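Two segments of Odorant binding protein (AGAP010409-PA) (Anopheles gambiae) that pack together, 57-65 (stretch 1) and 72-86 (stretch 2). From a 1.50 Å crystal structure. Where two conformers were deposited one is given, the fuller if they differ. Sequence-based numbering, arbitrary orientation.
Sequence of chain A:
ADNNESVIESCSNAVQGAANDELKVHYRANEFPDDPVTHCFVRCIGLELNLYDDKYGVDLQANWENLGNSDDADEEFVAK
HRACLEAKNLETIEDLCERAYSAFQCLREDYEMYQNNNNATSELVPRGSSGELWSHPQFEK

Stretch 1 (57-65) GVDLQANWE
Stretch 2 (72-86) DADEEFVAKHRACLE

This is a largely apolar contact of a short strand and helix with a second helix and the loop leading into it, built around one leucine knob and one tryptophan and tied by a single hydrogen bond, that buries 573 Å² counting both sides. Stretch 1 enters as a strand at Gly 57 and Val 58, the glycine at phi/psi 78/-142, a positive phi that glycine tolerates best. Asp 59 (-81/102, chi1 t) then caps helix 60-65: its OD1 accepts from Ala 62 N at 3.1 Å, while its backbone O accepts from Asn 63 ND2 at 2.9 Å. In stretch 2, Asp 72, Ala 73 and Asp 74 are extended, with phi near -58° and psi near 140°, and lead into helix 75-86. The helix axes approach to 10.5 Å and their N-to-C directions differ by 122°, so stretch 2 runs back along stretch 1 obliquely: CA of Gln 61 lies 5.8 Å from CA of Ala 73, CA of Leu 60 6.3 Å from CA of Val 78, and CA of Val 58 8.3 Å from CA of Leu 85.

Leu 60 (chi1 m, chi2 t) points toward helix 75-86 and fits as a knob among Phe 77, Val 78, His 81 and Arg 82. Its branched end suits such a hole: Leu 60 CD1 lies 3.7 Å from Arg 82 CG and 3.7 Å from Val 78 O, while Leu 60 CD2 reaches His 81 CB at 3.6 Å. The arginine thus offers the aliphatic part of its chain here. Beyond it, Val 58 (t) sets CB 3.8 Å from CD1 of Leu 85 (m, t), extending the apolar seam.

At the other end Trp 64 (chi1 t, chi2 -105°) spreads its broad ring against the loop before helix 75-86. Ala 73 CA stands 3.3 Å from the centroid of the Trp 64 five-membered ring, 3° off its normal, a CH-pi contact; the small alanine side chain also packs closely, Ala 73 CB 3.6 Å from Trp 64 CG. The tryptophan turns an edge toward the face of Phe 77 (chi1 t, chi2 -89°), six-membered ring to ring, with centroids 4.9 Å apart and planes at 63°. The edge of the phenylalanine ring in turn meets the backbone of stretch 1, Phe 77 CE1 lying 3.5 Å from Leu 60 O.

Gln 61 (t, p, chi3 33°) has its CA-to-CB bond sideways, but its end comes nearer stretch 2. Gln 61 OE1 accepts from Ala 73 N at 2.9 Å with an N-H...acceptor angle of 159°, and Gln 61 NE2 donates to Glu 65 OE2 at 2.8 Å.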

# COMPACT_ATOMS: atom_id res chain seq x y z
N GLY A 57 -8.95 -4.18 -4.55
CA GLY A 57 -8.50 -3.15 -3.62
C GLY A 57 -7.52 -3.66 -2.58
O GLY A 57 -6.69 -4.51 -2.85
N VAL A 58 -7.65 -3.15 -1.36
CA VAL A 58 -6.74 -3.47 -0.28
C VAL A 58 -7.19 -4.70 0.51
O VAL A 58 -8.33 -4.77 0.97
CB VAL A 58 -6.63 -2.27 0.69
CG1 VAL A 58 -5.82 -2.64 1.93
CG2 VAL A 58 -6.04 -1.07 -0.02
N ASP A 59 -6.31 -5.69 0.66
CA ASP A 59 -6.64 -6.82 1.52
C ASP A 59 -6.36 -6.39 2.94
O ASP A 59 -5.21 -6.35 3.38
CB ASP A 59 -5.85 -8.09 1.16
CG ASP A 59 -6.11 -9.25 2.12
OD1 ASP A 59 -6.81 -9.05 3.13
OD2 ASP A 59 -5.59 -10.37 1.90
N LEU A 60 -7.42 -6.05 3.67
CA LEU A 60 -7.27 -5.54 5.02
C LEU A 60 -6.68 -6.55 6.00
O LEU A 60 -5.95 -6.18 6.93
CB LEU A 60 -8.61 -4.96 5.51
CG LEU A 60 -9.07 -3.77 4.65
CD1 LEU A 60 -10.49 -3.31 5.02
CD2 LEU A 60 -8.09 -2.63 4.76
N GLN A 61 -6.98 -7.84 5.82
CA GLN A 61 -6.39 -8.86 6.68
C GLN A 61 -4.88 -9.00 6.43
O GLN A 61 -4.09 -9.09 7.38
CB GLN A 61 -7.09 -10.21 6.50
CG GLN A 61 -6.45 -11.31 7.32
CD GLN A 61 -6.57 -11.09 8.82
OE1 GLN A 61 -7.56 -10.52 9.30
NE2 GLN A 61 -5.57 -11.52 9.57
N ALA A 62 -4.49 -9.00 5.16
CA ALA A 62 -3.08 -9.06 4.80
C ALA A 62 -2.31 -7.86 5.35
O ALA A 62 -1.21 -8.00 5.87
CB ALA A 62 -2.93 -9.14 3.29
N ASN A 63 -2.90 -6.68 5.26
CA ASN A 63 -2.28 -5.50 5.84
C ASN A 63 -2.21 -5.53 7.38
O ASN A 63 -1.22 -5.12 7.98
CB ASN A 63 -2.96 -4.23 5.32
CG ASN A 63 -2.50 -3.88 3.94
OD1 ASN A 63 -1.46 -3.23 3.77
ND2 ASN A 63 -3.23 -4.32 2.93
N TRP A 64 -3.26 -6.05 8.01
CA TRP A 64 -3.26 -6.23 9.45
C TRP A 64 -2.08 -7.10 9.84
O TRP A 64 -1.34 -6.79 10.77
CB TRP A 64 -4.58 -6.90 9.87
CG TRP A 64 -4.68 -7.26 11.33
CD1 TRP A 64 -4.58 -8.52 11.87
CD2 TRP A 64 -4.95 -6.38 12.42
NE1 TRP A 64 -4.75 -8.46 13.23
CE2 TRP A 64 -4.98 -7.16 13.60
CE3 TRP A 64 -5.16 -5.00 12.53
CZ2 TRP A 64 -5.22 -6.62 14.85
CZ3 TRP A 64 -5.40 -4.46 13.78
CH2 TRP A 64 -5.42 -5.27 14.92
N GLU A 65 -1.88 -8.18 9.10
CA GLU A 65 -0.77 -9.08 9.38
C GLU A 65 0.58 -8.42 9.09
O GLU A 65 1.57 -8.70 9.77
CB GLU A 65 -0.94 -10.38 8.59
CG GLU A 65 -2.12 -11.21 9.08
CD GLU A 65 -2.41 -12.42 8.20
OE1 GLU A 65 -1.53 -12.81 7.40
OE2 GLU A 65 -3.51 -12.99 8.32
N ASP A 72 -6.86 -12.56 13.57
CA ASP A 72 -7.91 -11.91 12.79
C ASP A 72 -7.88 -10.41 13.08
O ASP A 72 -7.78 -10.00 14.23
CB ASP A 72 -9.31 -12.40 13.20
CG ASP A 72 -9.61 -13.82 12.73
OD1 ASP A 72 -8.84 -14.40 11.94
OD2 ASP A 72 -10.65 -14.36 13.16
N ALA A 73 -8.01 -9.59 12.03
CA ALA A 73 -8.03 -8.14 12.21
C ALA A 73 -9.14 -7.69 13.16
O ALA A 73 -10.24 -8.22 13.12
CB ALA A 73 -8.21 -7.47 10.86
N ASP A 74 -8.84 -6.69 14.00
CA ASP A 74 -9.86 -6.06 14.84
C ASP A 74 -11.00 -5.58 13.94
O ASP A 74 -10.75 -5.04 12.85
CB ASP A 74 -9.32 -4.81 15.55
CG ASP A 74 -8.32 -5.12 16.65
OD1 ASP A 74 -8.11 -6.30 17.00
OD2 ASP A 74 -7.74 -4.15 17.17
N GLU A 75 -12.23 -5.72 14.40
CA GLU A 75 -13.38 -5.27 13.64
C GLU A 75 -13.32 -3.78 13.32
O GLU A 75 -13.68 -3.37 12.21
CB GLU A 75 -14.68 -5.60 14.39
CG GLU A 75 -15.93 -5.19 13.65
CD GLU A 75 -17.16 -5.14 14.55
OE1 GLU A 75 -17.06 -5.58 15.72
OE2 GLU A 75 -18.21 -4.67 14.09
N GLU A 76 -12.87 -2.97 14.27
CA GLU A 76 -12.83 -1.52 14.04
C GLU A 76 -11.76 -1.15 13.02
O GLU A 76 -11.91 -0.15 12.33
CB GLU A 76 -12.65 -0.73 15.35
CG GLU A 76 -11.39 -1.02 16.11
CD GLU A 76 -11.58 -2.09 17.18
OE1 GLU A 76 -11.11 -1.86 18.32
OE2 GLU A 76 -12.18 -3.15 16.89
N PHE A 77 -10.69 -1.94 12.93
CA PHE A 77 -9.66 -1.71 11.91
C PHE A 77 -10.25 -1.97 10.53
O PHE A 77 -10.09 -1.17 9.60
CB PHE A 77 -8.46 -2.64 12.18
CG PHE A 77 -7.40 -2.62 11.11
CD1 PHE A 77 -7.48 -3.47 10.02
CD2 PHE A 77 -6.31 -1.77 11.22
CE1 PHE A 77 -6.49 -3.47 9.04
CE2 PHE A 77 -5.33 -1.76 10.24
CZ PHE A 77 -5.42 -2.61 9.16
N VAL A 78 -10.96 -3.08 10.39
CA VAL A 78 -11.59 -3.41 9.13
C VAL A 78 -12.63 -2.34 8.76
O VAL A 78 -12.65 -1.84 7.64
CB VAL A 78 -12.25 -4.80 9.18
CG1 VAL A 78 -12.98 -5.07 7.89
CG2 VAL A 78 -11.19 -5.87 9.46
N ALA A 79 -13.50 -2.00 9.71
CA ALA A 79 -14.55 -1.02 9.45
C ALA A 79 -14.00 0.34 9.06
O ALA A 79 -14.47 0.96 8.11
CB ALA A 79 -15.42 -0.87 10.69
N LYS A 80 -13.00 0.80 9.81
CA LYS A 80 -12.45 2.12 9.58
C LYS A 80 -11.83 2.20 8.20
O LYS A 80 -12.05 3.17 7.46
CB LYS A 80 -11.48 2.50 10.69
CG LYS A 80 -10.12 1.88 10.62
CD LYS A 80 -9.33 2.22 11.89
CE LYS A 80 -9.28 3.73 12.15
NZ LYS A 80 -8.34 4.07 13.29
N HIS A 81 -11.09 1.17 7.81
CA HIS A 81 -10.44 1.21 6.50
C HIS A 81 -11.37 0.95 5.33
O HIS A 81 -11.22 1.57 4.28
CB HIS A 81 -9.20 0.32 6.47
CG HIS A 81 -8.11 0.84 7.34
ND1 HIS A 81 -7.55 2.08 7.15
CD2 HIS A 81 -7.53 0.33 8.46
CE1 HIS A 81 -6.64 2.30 8.08
NE2 HIS A 81 -6.61 1.26 8.88
N ARG A 82 -12.34 0.06 5.51
CA ARG A 82 -13.36 -0.11 4.48
C ARG A 82 -14.01 1.24 4.17
O ARG A 82 -14.16 1.61 3.02
CB ARG A 82 -14.44 -1.10 4.92
CG ARG A 82 -14.06 -2.56 4.80
CD ARG A 82 -15.31 -3.43 4.90
NE ARG A 82 -14.99 -4.83 5.15
CZ ARG A 82 -14.64 -5.70 4.21
NH1 ARG A 82 -14.37 -6.96 4.54
NH2 ARG A 82 -14.56 -5.31 2.95
N ALA A 83 -14.37 1.99 5.22
CA ALA A 83 -15.00 3.29 5.04
C ALA A 83 -14.07 4.32 4.39
O ALA A 83 -14.48 5.08 3.50
CB ALA A 83 -15.52 3.81 6.37
N CYS A 84 -12.81 4.35 4.83
CA CYS A 84 -11.83 5.26 4.25
C CYS A 84 -11.68 4.98 2.76
O CYS A 84 -11.71 5.90 1.94
CB CYS A 84 -10.49 5.10 4.96
SG CYS A 84 -9.20 6.20 4.36
N LEU A 85 -11.53 3.71 2.40
CA LEU A 85 -11.34 3.34 1.00
C LEU A 85 -12.57 3.65 0.16
O LEU A 85 -12.45 4.14 -0.96
CB LEU A 85 -10.97 1.85 0.90
CG LEU A 85 -9.61 1.55 1.54
CD1 LEU A 85 -9.42 0.07 1.83
CD2 LEU A 85 -8.50 2.07 0.63
N GLU A 86 -13.75 3.39 0.71
CA GLU A 86 -14.97 3.70 -0.01
C GLU A 86 -15.04 5.21 -0.29
O GLU A 86 -15.46 5.62 -1.38
CB GLU A 86 -16.20 3.23 0.77
CG GLU A 86 -16.37 1.71 0.82
CD GLU A 86 -16.68 1.11 -0.54
OE1 GLU A 86 -17.19 1.84 -1.41
OE2 GLU A 86 -16.41 -0.10 -0.73